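PDB 4H6U: alpha-tubulin N-acetyltransferase from Danio rerio, which catalyses the transfer of an acetyl group from acetyl coenzyme A to a lysine of alpha-tubulin. Local coordinates for residues 115-120 against 150-155; 74-79 against 94-99; 154-159 against 178-183. The protein carries 1 engineered substitution. One frame throughout, in Å; residues are numbered along the deposited sequence.

Contact 1: 115-120 against 150-155; sequences EPLCVL and AQMAYD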
loop_
_atom_site.group_PDB
_atom_site.type_symbol
_atom_site.label_atom_id
_atom_site.label_comp_id
_atom_site.label_asym_id
_atom_site.label_seq_id
_atom_site.Cartn_x
_atom_site.Cartn_y
_atom_site.Cartn_z
ATOM N N GLU A 115 -19.755 -4.092 -0.833
ATOM C CA GLU A 115 -18.298 -4.027 -0.943
ATOM C C GLU A 115 -17.858 -3.257 -2.188
ATOM O O GLU A 115 -17.392 -3.828 -3.155
ATOM C CB GLU A 115 -17.690 -5.437 -0.941
ATOM C CG GLU A 115 -16.156 -5.383 -0.823
ATOM C CD GLU A 115 -15.464 -6.729 -0.830
ATOM O OE1 GLU A 115 -16.144 -7.776 -0.861
ATOM O OE2 GLU A 115 -14.215 -6.721 -0.827
ATOM N N PRO A 116 -18.010 -1.933 -2.143
ATOM C CA PRO A 116 -17.704 -1.006 -3.238
ATOM C C PRO A 116 -16.236 -0.687 -3.285
ATOM O O PRO A 116 -15.506 -1.010 -2.342
ATOM C CB PRO A 116 -18.472 0.258 -2.855
ATOM C CG PRO A 116 -18.406 0.252 -1.327
ATOM C CD PRO A 116 -18.466 -1.226 -0.931
ATOM N N LEU A 117 -15.828 -0.046 -4.375
ATOM C CA LEU A 117 -14.489 0.477 -4.486
ATOM C C LEU A 117 -14.408 1.764 -3.676
ATOM O O LEU A 117 -15.308 2.600 -3.760
ATOM C CB LEU A 117 -14.156 0.771 -5.955
ATOM C CG LEU A 117 -12.688 1.100 -6.190
ATOM C CD1 LEU A 117 -11.894 -0.178 -6.021
ATOM C CD2 LEU A 117 -12.482 1.673 -7.571
ATOM N N CYS A 118 -13.378 1.907 -2.852
ATOM C CA CYS A 118 -13.269 3.095 -2.005
ATOM C C CYS A 118 -12.040 3.875 -2.351
ATOM O O CYS A 118 -10.999 3.304 -2.700
ATOM C CB CYS A 118 -13.177 2.708 -0.535
ATOM S SG CYS A 118 -14.507 1.716 0.032
ATOM N N VAL A 119 -12.140 5.182 -2.187
ATOM C CA VAL A 119 -10.946 6.011 -2.203
ATOM C C VAL A 119 -10.383 6.052 -0.798
ATOM O O VAL A 119 -11.112 6.362 0.142
ATOM C CB VAL A 119 -11.209 7.441 -2.696
ATOM C CG1 VAL A 119 -9.900 8.245 -2.659
ATOM C CG2 VAL A 119 -11.802 7.409 -4.082
ATOM N N LEU A 120 -9.114 5.673 -0.659
ATOM C CA LEU A 120 -8.434 5.572 0.642
ATOM C C LEU A 120 -7.433 6.705 0.878
ATOM O O LEU A 120 -7.152 7.060 2.010
ATOM C CB LEU A 120 -7.746 4.200 0.751
ATOM C CG LEU A 120 -8.713 3.020 0.538
ATOM C CD1 LEU A 120 -8.043 1.668 0.455
ATOM C CD2 LEU A 120 -9.723 3.010 1.630
ATOM N N ALA A 150 -20.168 8.178 -8.242
ATOM C CA ALA A 150 -21.271 7.912 -7.307
ATOM C C ALA A 150 -21.355 6.456 -6.849
ATOM O O ALA A 150 -21.967 6.182 -5.818
ATOM C CB ALA A 150 -22.575 8.336 -7.905
ATOM N N GLN A 151 -20.670 5.535 -7.532
ATOM C CA GLN A 151 -20.729 4.115 -7.136
ATOM C C GLN A 151 -19.640 3.714 -6.188
ATOM O O GLN A 151 -19.582 2.561 -5.768
ATOM C CB GLN A 151 -20.605 3.194 -8.358
ATOM C CG GLN A 151 -21.677 3.361 -9.422
ATOM C CD GLN A 151 -21.347 2.588 -10.706
ATOM O OE1 GLN A 151 -20.210 2.607 -11.189
ATOM N NE2 GLN A 151 -22.327 1.847 -11.214
ATOM N N MET A 152 -18.804 4.664 -5.792
ATOM C CA MET A 152 -17.763 4.360 -4.828
ATOM C C MET A 152 -18.016 5.031 -3.490
ATOM O O MET A 152 -18.864 5.898 -3.373
ATOM C CB MET A 152 -16.404 4.770 -5.361
ATOM C CG MET A 152 -16.217 6.214 -5.489
ATOM S SD MET A 152 -14.492 6.529 -5.927
ATOM C CE MET A 152 -14.287 5.396 -7.247
ATOM N N ALA A 153 -17.294 4.571 -2.480
ATOM C CA ALA A 153 -17.307 5.168 -1.153
ATOM C C ALA A 153 -15.996 5.928 -0.870
ATOM O O ALA A 153 -14.952 5.637 -1.454
ATOM C CB ALA A 153 -17.500 4.082 -0.106
ATOM N N TYR A 154 -16.076 6.934 -0.008
ATOM C CA TYR A 154 -14.924 7.770 0.259
ATOM C C TYR A 154 -14.584 7.738 1.746
ATOM O O TYR A 154 -15.392 8.092 2.605
ATOM C CB TYR A 154 -15.198 9.193 -0.228
ATOM C CG TYR A 154 -15.469 9.228 -1.716
ATOM C CD1 TYR A 154 -14.434 9.413 -2.633
ATOM C CD2 TYR A 154 -16.757 9.014 -2.217
ATOM C CE1 TYR A 154 -14.689 9.437 -4.012
ATOM C CE2 TYR A 154 -17.016 9.025 -3.582
ATOM C CZ TYR A 154 -15.974 9.221 -4.479
ATOM O OH TYR A 154 -16.254 9.236 -5.831
ATOM N N ASP A 155 -13.381 7.270 2.052
ATOM C CA ASP A 155 -12.978 7.085 3.436
ATOM C C ASP A 155 -12.442 8.398 4.048
ATOM O O ASP A 155 -11.359 8.865 3.697
ATOM C CB ASP A 155 -11.906 6.030 3.455
ATOM C CG ASP A 155 -11.517 5.606 4.831
ATOM O OD1 ASP A 155 -11.889 6.236 5.837
ATOM O OD2 ASP A 155 -10.828 4.585 4.891
#
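Val119 and Tyr154 pair as parallel neighbours in the sheet, as do Cys118 and Ala153, where 117-120 and 153-155 run 27° apart. Three backbone hydrogen bonds join them. Ala153 takes part in two: its N donates to Leu117 O, and its O accepts from Val119 N at 2.9 Å. Val119 O completes the set by accepting from Asp155 N, so that Val119, like Ala153, spends both backbone polar atoms on this pairing. Cys118 CA adds a CA-H...O contact to Ala153 O at 3.1 Å.

The apolar contacts divide between the two faces. On the face of Val119 and Tyr154, with Val119 CG1 anti to the backbone N (chi1 179°), the other methyl, CG2, is anti to the carbonyl carbon and meets two partners, Met152 SD at 3.4 Å and Tyr154 CE1 at 3.5 Å. Met152 CG sits between its backbone N and carbonyl carbon, and the thioether, bent at chi3, lies beside Leu117 and points the same way; Leu117 CD2 and Met152 CE are 4.2 Å apart. Met141, Leu142 and Phe138 of helix 133-145 pack over this face, while the Tyr154 hydroxyl is hydrogen-bonded to Pro149 O. On the other face, Cys118 SG lies 3.8 Å from Ala153 CB, and Pro116 CG reaches the same methyl. Farther along, Leu120 CD2 comes to 3.8 Å from Asp155 OD2.

The unit is a beta-alpha-beta crossover through helix 133-145. Its chemistry is apolar under the helix, with one thioether, that of Met152. A carboxylate, that of Asp155, appears beside Leu120, and both residues touch acetyl coenzyme A; this is consistent with the cofactor site at the parallel strand pair of the GNAT fold.

Contact 2: 74-79 against 94-99; sequences HHLYLL and FLKVGY. With PO4 (phosphate ion), chain E.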
loop_
_atom_site.group_PDB
_atom_site.type_symbol
_atom_site.label_atom_id
_atom_site.label_comp_id
_atom_site.label_asym_id
_atom_site.label_seq_id
_atom_site.Cartn_x
_atom_site.Cartn_y
_atom_site.Cartn_z
ATOM N N HIS A 74 -5.230 -3.387 -2.757
ATOM C CA HIS A 74 -5.404 -1.960 -2.958
ATOM C C HIS A 74 -4.590 -1.566 -4.216
ATOM O O HIS A 74 -3.666 -2.274 -4.611
ATOM C CB HIS A 74 -4.929 -1.186 -1.726
ATOM C CG HIS A 74 -5.692 -1.503 -0.478
ATOM N ND1 HIS A 74 -6.870 -2.222 -0.479
ATOM C CD2 HIS A 74 -5.424 -1.227 0.820
ATOM C CE1 HIS A 74 -7.308 -2.349 0.760
ATOM N NE2 HIS A 74 -6.445 -1.761 1.567
ATOM N N HIS A 75 -5.015 -0.506 -4.892
ATOM C CA HIS A 75 -4.331 -0.036 -6.082
ATOM C C HIS A 75 -3.859 1.416 -5.858
ATOM O O HIS A 75 -4.650 2.295 -5.542
ATOM C CB HIS A 75 -5.272 -0.131 -7.299
ATOM C CG HIS A 75 -4.552 -0.176 -8.610
ATOM N ND1 HIS A 75 -4.957 -0.987 -9.654
ATOM C CD2 HIS A 75 -3.453 0.490 -9.053
ATOM C CE1 HIS A 75 -4.125 -0.836 -10.674
ATOM N NE2 HIS A 75 -3.212 0.062 -10.341
ATOM N N LEU A 76 -2.553 1.628 -5.964
ATOM C CA LEU A 76 -1.976 2.942 -5.803
ATOM C C LEU A 76 -1.589 3.513 -7.163
ATOM O O LEU A 76 -0.817 2.877 -7.905
ATOM C CB LEU A 76 -0.745 2.845 -4.923
ATOM C CG LEU A 76 -0.021 4.164 -4.654
ATOM C CD1 LEU A 76 -0.942 5.195 -4.000
ATOM C CD2 LEU A 76 1.182 3.869 -3.754
ATOM N N TYR A 77 -2.129 4.686 -7.490
ATOM C CA TYR A 77 -1.751 5.378 -8.735
ATOM C C TYR A 77 -0.880 6.600 -8.443
ATOM O O TYR A 77 -1.218 7.473 -7.622
ATOM C CB TYR A 77 -2.993 5.837 -9.533
ATOM C CG TYR A 77 -3.986 4.746 -9.841
ATOM C CD1 TYR A 77 -3.946 4.075 -11.054
ATOM C CD2 TYR A 77 -4.946 4.359 -8.912
ATOM C CE1 TYR A 77 -4.840 3.056 -11.340
ATOM C CE2 TYR A 77 -5.839 3.338 -9.192
ATOM C CZ TYR A 77 -5.779 2.688 -10.399
ATOM O OH TYR A 77 -6.672 1.685 -10.676
ATOM N N LEU A 78 0.224 6.661 -9.172
ATOM C CA LEU A 78 1.148 7.786 -9.086
ATOM C C LEU A 78 1.183 8.490 -10.442
ATOM O O LEU A 78 1.294 7.842 -11.493
ATOM C CB LEU A 78 2.553 7.313 -8.729
ATOM C CG LEU A 78 2.711 6.415 -7.486
ATOM C CD1 LEU A 78 4.170 6.142 -7.248
ATOM C CD2 LEU A 78 2.112 7.052 -6.266
ATOM N N LEU A 79 1.095 9.815 -10.387
ATOM C CA LEU A 79 1.136 10.681 -11.551
ATOM C C LEU A 79 2.515 11.314 -11.639
ATOM O O LEU A 79 2.914 12.038 -10.713
ATOM C CB LEU A 79 0.044 11.764 -11.459
ATOM C CG LEU A 79 -0.212 12.643 -12.696
ATOM C CD1 LEU A 79 -0.655 11.856 -13.951
ATOM C CD2 LEU A 79 -1.246 13.699 -12.322
ATOM N N PHE A 94 -0.754 11.274 -5.786
ATOM C CA PHE A 94 -1.102 9.866 -5.658
ATOM C C PHE A 94 -2.582 9.652 -5.318
ATOM O O PHE A 94 -3.238 10.492 -4.741
ATOM C CB PHE A 94 -0.218 9.147 -4.624
ATOM C CG PHE A 94 -0.337 9.670 -3.201
ATOM C CD1 PHE A 94 -1.455 9.411 -2.436
ATOM C CD2 PHE A 94 0.716 10.335 -2.607
ATOM C CE1 PHE A 94 -1.556 9.867 -1.121
ATOM C CE2 PHE A 94 0.636 10.800 -1.285
ATOM C CZ PHE A 94 -0.498 10.573 -0.543
ATOM N N LEU A 95 -3.086 8.496 -5.710
ATOM C CA LEU A 95 -4.456 8.141 -5.475
ATOM C C LEU A 95 -4.467 6.659 -5.168
ATOM O O LEU A 95 -3.976 5.826 -5.950
ATOM C CB LEU A 95 -5.301 8.448 -6.709
ATOM C CG LEU A 95 -6.732 7.963 -6.786
ATOM C CD1 LEU A 95 -7.507 8.665 -5.685
ATOM C CD2 LEU A 95 -7.370 8.260 -8.190
ATOM N N LYS A 96 -5.075 6.327 -4.045
ATOM C CA LYS A 96 -5.154 4.934 -3.628
ATOM C C LYS A 96 -6.614 4.502 -3.495
ATOM O O LYS A 96 -7.444 5.178 -2.854
ATOM C CB LYS A 96 -4.428 4.764 -2.289
ATOM C CG LYS A 96 -4.270 3.315 -1.799
ATOM C CD LYS A 96 -3.588 3.347 -0.430
ATOM C CE LYS A 96 -3.542 2.053 0.287
ATOM N NZ LYS A 96 -2.720 2.241 1.523
ATOM N N VAL A 97 -6.950 3.415 -4.170
ATOM C CA VAL A 97 -8.286 2.863 -4.058
ATOM C C VAL A 97 -8.215 1.446 -3.640
ATOM O O VAL A 97 -7.156 0.818 -3.737
ATOM C CB VAL A 97 -9.077 2.930 -5.376
ATOM C CG1 VAL A 97 -9.317 4.357 -5.763
ATOM C CG2 VAL A 97 -8.342 2.165 -6.458
ATOM N N GLY A 98 -9.352 0.940 -3.176
ATOM C CA GLY A 98 -9.435 -0.448 -2.825
ATOM C C GLY A 98 -10.853 -0.798 -2.461
ATOM O O GLY A 98 -11.633 0.058 -2.015
ATOM N N TYR A 99 -11.158 -2.085 -2.625
ATOM C CA TYR A 99 -12.436 -2.662 -2.197
ATOM C C TYR A 99 -12.414 -2.890 -0.695
ATOM O O TYR A 99 -11.424 -3.339 -0.135
ATOM C CB TYR A 99 -12.753 -3.981 -2.948
ATOM C CG TYR A 99 -12.983 -3.776 -4.433
ATOM C CD1 TYR A 99 -14.192 -3.260 -4.903
ATOM C CD2 TYR A 99 -11.997 -4.074 -5.354
ATOM C CE1 TYR A 99 -14.400 -3.042 -6.240
ATOM C CE2 TYR A 99 -12.193 -3.859 -6.706
ATOM C CZ TYR A 99 -13.391 -3.351 -7.149
ATOM O OH TYR A 99 -13.565 -3.149 -8.498
HETATM P P PO4 E . -2.148 -1.128 2.094
HETATM O O1 PO4 E . -0.719 -0.698 2.321
HETATM O O2 PO4 E . -2.472 -2.395 2.861
HETATM O O3 PO4 E . -3.124 -0.102 2.619
HETATM O O4 PO4 E . -2.293 -1.312 0.594
#
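His75 pairs with Val97 and Tyr77 with Leu95 as antiparallel hydrogen-bonded pairs, four bonds in all, with Tyr77 N to Leu95 O the shortest at 2.7 Å. On the Leu76 face, Leu76 CD1 rests 3.9 Å from Lys96 CB, and Leu78 CD2 presses on Phe94 CB at 3.5 Å. Lys96 is extended along its whole length, and NZ hydrogen-bonds phosphate O3 at 2.6 Å. The same oxygen lies in the plane of the His74 ring, at its edge, 3.1 Å from CD2. An alanine here removes the imidazole and would probably leave a gap beside Lys96 CE and Gly98 CA and the phosphate without its ring neighbour. That ion, probably from the crystallisation liquor, is also bonded by Lys96 and His74 of the second subunit. On the opposite face Val97 CG2 meets the Tyr77 ring in its plane at CE2, 3.9 Å away, while Tyr77 OH sits over the centre of the His75 ring, whose NE2 is bonded to Ser20 OG.

Strand 18-23 flanks this hairpin on one side and strand 117-124 on the other; helix 133-145 covers Tyr77 and Leu95, and Phe15 and Pro16 of the second subunit pack on the Leu76 face.

Contact 3: 154-159 against 178-183; sequences YDRPSP and VNNFVV. With ACO (acetyl coenzyme *a), chain C.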
loop_
_atom_site.group_PDB
_atom_site.type_symbol
_atom_site.label_atom_id
_atom_site.label_comp_id
_atom_site.label_asym_id
_atom_site.label_seq_id
_atom_site.Cartn_x
_atom_site.Cartn_y
_atom_site.Cartn_z
ATOM N N TYR A 154 -16.076 6.934 -0.008
ATOM C CA TYR A 154 -14.924 7.770 0.259
ATOM C C TYR A 154 -14.584 7.738 1.746
ATOM O O TYR A 154 -15.392 8.092 2.605
ATOM C CB TYR A 154 -15.198 9.193 -0.228
ATOM C CG TYR A 154 -15.469 9.228 -1.716
ATOM C CD1 TYR A 154 -14.434 9.413 -2.633
ATOM C CD2 TYR A 154 -16.757 9.014 -2.217
ATOM C CE1 TYR A 154 -14.689 9.437 -4.012
ATOM C CE2 TYR A 154 -17.016 9.025 -3.582
ATOM C CZ TYR A 154 -15.974 9.221 -4.479
ATOM O OH TYR A 154 -16.254 9.236 -5.831
ATOM N N ASP A 155 -13.381 7.270 2.052
ATOM C CA ASP A 155 -12.978 7.085 3.436
ATOM C C ASP A 155 -12.442 8.398 4.048
ATOM O O ASP A 155 -11.359 8.865 3.697
ATOM C CB ASP A 155 -11.906 6.030 3.455
ATOM C CG ASP A 155 -11.517 5.606 4.831
ATOM O OD1 ASP A 155 -11.889 6.236 5.837
ATOM O OD2 ASP A 155 -10.828 4.585 4.891
ATOM N N ARG A 156 -13.187 8.985 4.987
ATOM C CA ARG A 156 -12.714 10.172 5.695
ATOM C C ARG A 156 -12.096 11.242 4.780
ATOM O O ARG A 156 -10.972 11.692 4.988
ATOM C CB ARG A 156 -11.726 9.790 6.809
ATOM C CG ARG A 156 -12.314 8.828 7.857
ATOM C CD ARG A 156 -11.306 8.497 8.950
ATOM N NE ARG A 156 -10.182 7.704 8.465
ATOM C CZ ARG A 156 -10.027 6.393 8.653
ATOM N NH1 ARG A 156 -10.947 5.684 9.309
ATOM N NH2 ARG A 156 -8.940 5.787 8.170
ATOM N N PRO A 157 -12.852 11.705 3.790
ATOM C CA PRO A 157 -12.276 12.629 2.802
ATOM C C PRO A 157 -12.024 14.001 3.413
ATOM O O PRO A 157 -12.857 14.502 4.180
ATOM C CB PRO A 157 -13.349 12.701 1.712
ATOM C CG PRO A 157 -14.640 12.344 2.416
ATOM C CD PRO A 157 -14.217 11.294 3.439
ATOM N N SER A 158 -10.892 14.607 3.069
ATOM C CA SER A 158 -10.557 15.938 3.556
ATOM C C SER A 158 -11.488 16.997 2.921
ATOM O O SER A 158 -12.180 16.745 1.925
ATOM C CB SER A 158 -9.094 16.250 3.222
ATOM O OG SER A 158 -8.912 16.386 1.812
ATOM N N PRO A 159 -11.541 18.180 3.526
ATOM C CA PRO A 159 -12.383 19.254 2.968
ATOM C C PRO A 159 -12.073 19.554 1.515
ATOM O O PRO A 159 -13.009 19.652 0.736
ATOM C CB PRO A 159 -12.073 20.446 3.863
ATOM C CG PRO A 159 -11.674 19.783 5.234
ATOM C CD PRO A 159 -10.941 18.519 4.829
ATOM N N VAL A 178 -22.580 6.373 9.694
ATOM C CA VAL A 178 -21.966 6.486 11.016
ATOM C C VAL A 178 -20.602 5.811 11.045
ATOM O O VAL A 178 -19.957 5.763 12.074
ATOM C CB VAL A 178 -22.846 5.872 12.121
ATOM C CG1 VAL A 178 -24.133 6.664 12.256
ATOM C CG2 VAL A 178 -23.109 4.369 11.829
ATOM N N ASN A 179 -20.136 5.341 9.904
ATOM C CA ASN A 179 -18.891 4.599 9.863
ATOM C C ASN A 179 -17.704 5.310 9.191
ATOM O O ASN A 179 -16.765 4.632 8.769
ATOM C CB ASN A 179 -19.132 3.286 9.136
ATOM C CG ASN A 179 -19.253 3.483 7.657
ATOM O OD1 ASN A 179 -19.386 4.617 7.166
ATOM N ND2 ASN A 179 -19.212 2.383 6.920
ATOM N N ASN A 180 -17.726 6.646 9.091
ATOM C CA ASN A 180 -16.573 7.410 8.546
ATOM C C ASN A 180 -16.366 7.386 7.036
ATOM O O ASN A 180 -15.409 7.986 6.541
ATOM C CB ASN A 180 -15.256 6.940 9.165
ATOM C CG ASN A 180 -15.165 7.234 10.631
ATOM O OD1 ASN A 180 -14.699 6.398 11.402
ATOM N ND2 ASN A 180 -15.593 8.426 11.036
ATOM N N PHE A 181 -17.207 6.655 6.324
ATOM C CA PHE A 181 -17.164 6.654 4.870
ATOM C C PHE A 181 -18.279 7.544 4.392
ATOM O O PHE A 181 -19.312 7.703 5.057
ATOM C CB PHE A 181 -17.309 5.239 4.284
ATOM C CG PHE A 181 -16.068 4.405 4.397
ATOM C CD1 PHE A 181 -15.715 3.832 5.592
ATOM C CD2 PHE A 181 -15.242 4.218 3.305
ATOM C CE1 PHE A 181 -14.557 3.046 5.692
ATOM C CE2 PHE A 181 -14.104 3.464 3.406
ATOM C CZ PHE A 181 -13.763 2.870 4.588
ATOM N N VAL A 182 -18.022 8.170 3.253
ATOM C CA VAL A 182 -18.993 9.005 2.608
ATOM C C VAL A 182 -19.456 8.348 1.290
ATOM O O VAL A 182 -18.653 7.819 0.510
ATOM C CB VAL A 182 -18.416 10.387 2.340
ATOM C CG1 VAL A 182 -19.388 11.203 1.496
ATOM C CG2 VAL A 182 -18.129 11.073 3.644
ATOM N N VAL A 183 -20.763 8.340 1.103
ATOM C CA VAL A 183 -21.375 7.847 -0.101
ATOM C C VAL A 183 -22.493 8.792 -0.495
ATOM O O VAL A 183 -23.116 9.431 0.357
ATOM C CB VAL A 183 -21.941 6.420 0.055
ATOM C CG1 VAL A 183 -20.857 5.463 0.450
ATOM C CG2 VAL A 183 -23.055 6.417 1.039
HETATM N N1A ACO C . -9.523 24.697 -1.385
HETATM C C2A ACO C . -10.717 24.215 -1.880
HETATM N N3A ACO C . -10.880 23.358 -2.867
HETATM C C4A ACO C . -9.698 22.943 -3.496
HETATM C C5A ACO C . -8.414 23.381 -3.114
HETATM C C6A ACO C . -8.376 24.294 -2.003
HETATM N N6A ACO C . -7.235 24.816 -1.487
HETATM N N7A ACO C . -7.455 22.757 -3.966
HETATM C C8A ACO C . -8.180 21.984 -4.857
HETATM N N9A ACO C . -9.555 22.105 -4.576
HETATM C C1B ACO C . -10.724 21.521 -5.189
HETATM C C2B ACO C . -11.726 22.558 -5.671
HETATM O O2B ACO C . -12.993 22.002 -5.889
HETATM C C3B ACO C . -11.058 22.849 -7.084
HETATM O O3B ACO C . -11.876 23.384 -7.947
HETATM P P3B ACO C . -11.778 25.217 -8.026
HETATM O O7A ACO C . -12.781 25.358 -9.130
HETATM O O8A ACO C . -12.245 25.533 -6.626
HETATM O O9A ACO C . -10.334 25.466 -8.329
HETATM C C4B ACO C . -10.645 21.470 -7.515
HETATM O O4B ACO C . -10.330 20.737 -6.290
HETATM C C5B ACO C . -9.455 21.584 -8.469
HETATM O O5B ACO C . -9.359 20.538 -9.360
HETATM P P1A ACO C . -7.858 19.843 -9.564
HETATM O O1A ACO C . -8.096 18.786 -10.581
HETATM O O2A ACO C . -6.798 20.916 -9.711
HETATM O O3A ACO C . -7.595 19.063 -8.118
HETATM P P2A ACO C . -6.195 19.039 -7.415
HETATM O O4A ACO C . -5.097 18.472 -8.248
HETATM O O5A ACO C . -5.918 20.176 -6.495
HETATM O O6A ACO C . -6.410 17.602 -6.301
HETATM C CBP ACO C . -6.946 17.100 -4.055
HETATM C CCP ACO C . -7.462 17.565 -5.412
HETATM C CDP ACO C . -8.058 17.061 -2.996
HETATM C CEP ACO C . -6.268 15.701 -4.190
HETATM C CAP ACO C . -5.841 18.129 -3.656
HETATM O OAP ACO C . -6.303 19.455 -3.501
HETATM C C9P ACO C . -4.942 17.629 -2.487
HETATM O O9P ACO C . -4.110 16.787 -2.728
HETATM N N8P ACO C . -4.936 17.921 -1.164
HETATM C C7P ACO C . -5.692 18.785 -0.393
HETATM C C6P ACO C . -5.609 18.402 1.167
HETATM C C5P ACO C . -5.607 16.873 1.559
HETATM O O5P ACO C . -5.001 16.462 2.562
HETATM N N4P ACO C . -6.332 15.943 0.741
HETATM C C3P ACO C . -6.469 14.442 0.982
HETATM C C2P ACO C . -7.809 13.708 0.549
HETATM S S1P ACO C . -8.875 12.683 1.829
HETATM C C ACO C . -8.611 10.958 1.405
HETATM O O ACO C . -7.633 10.705 0.808
HETATM C CH3 ACO C . -9.838 10.125 1.113
#
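Asp155 lays its carboxylate over one face of the Phe181 ring, the two planes 29° apart and stacked. Asp155 CG is anti to the backbone N (chi1 -173°), and the contact runs from CB, 3.4 Å from Phe181 CE2, out to OD2, 3.4 Å from Phe181 CZ. The other oxygen, OD1, stands over the centre of the Arg156 guanidinium, 3.3 Å above its plane. This is a salt bridge of charges alone, since no N-H points at the oxygen, yet the positive group is likely to offset the negative charge held against the aromatic ring.

Arg156 packs its CG on Asn180 CB at 3.7 Å, and its backbone N bonds Asn180 O. Tyr154 and Val182 form an antiparallel hydrogen-bonded pair, each N donating to the other's O. Asn179 OD1 accepts from Phe181 N at 3.1 Å, the donor lying above the amide carbonyl plane, and so makes an Asx turn leading into the strand. Pro157 CG touches Val182 CG2.

Beyond the pairing, the chain lines the cofactor: Asp155 O is 3.3 Å from the acetyl CH3. Ser158, the N-cap of helix 159-168, holds OG between its backbone N and carbonyl carbon (chi1 68°), where it lies 2.8 Å from N4P of acetyl coenzyme A, and the same OG makes a weak bond to Phe161 N.

Strand 181-182 is the outermost of the sheet on this side, next to 153-155. Phe181 reaches across to Cys118 of strand 117-124 and to Leu102 of strand 102-105, while Tyr154 and Pro157 lean on Leu165 and Leu162 of helix 159-168.

Overall arrangement
All three contacts belong to one mixed sheet. Contacts 1 and 2 are buried, whereas contact 3 lies at the surface on the edge strand. Contact 2, an antiparallel hairpin near the centre of the chain, is tied to contact 1 by probable backbone hydrogen bonds from Cys118 N to Gly98 O and Leu120 N to Lys96 O. Contacts 1 and 3 share Tyr154 and Asp155: strand 153-155 faces a parallel neighbour on one side and an antiparallel one on the other. Contacts 2 and 3 do not touch. Apolar packing under helix 133-145 serves contacts 1 and 2; charge appears at the subunit interface in contact 2 and, in contact 3, at the sheet's edge, where Asp155 meets Arg156 and Phe181.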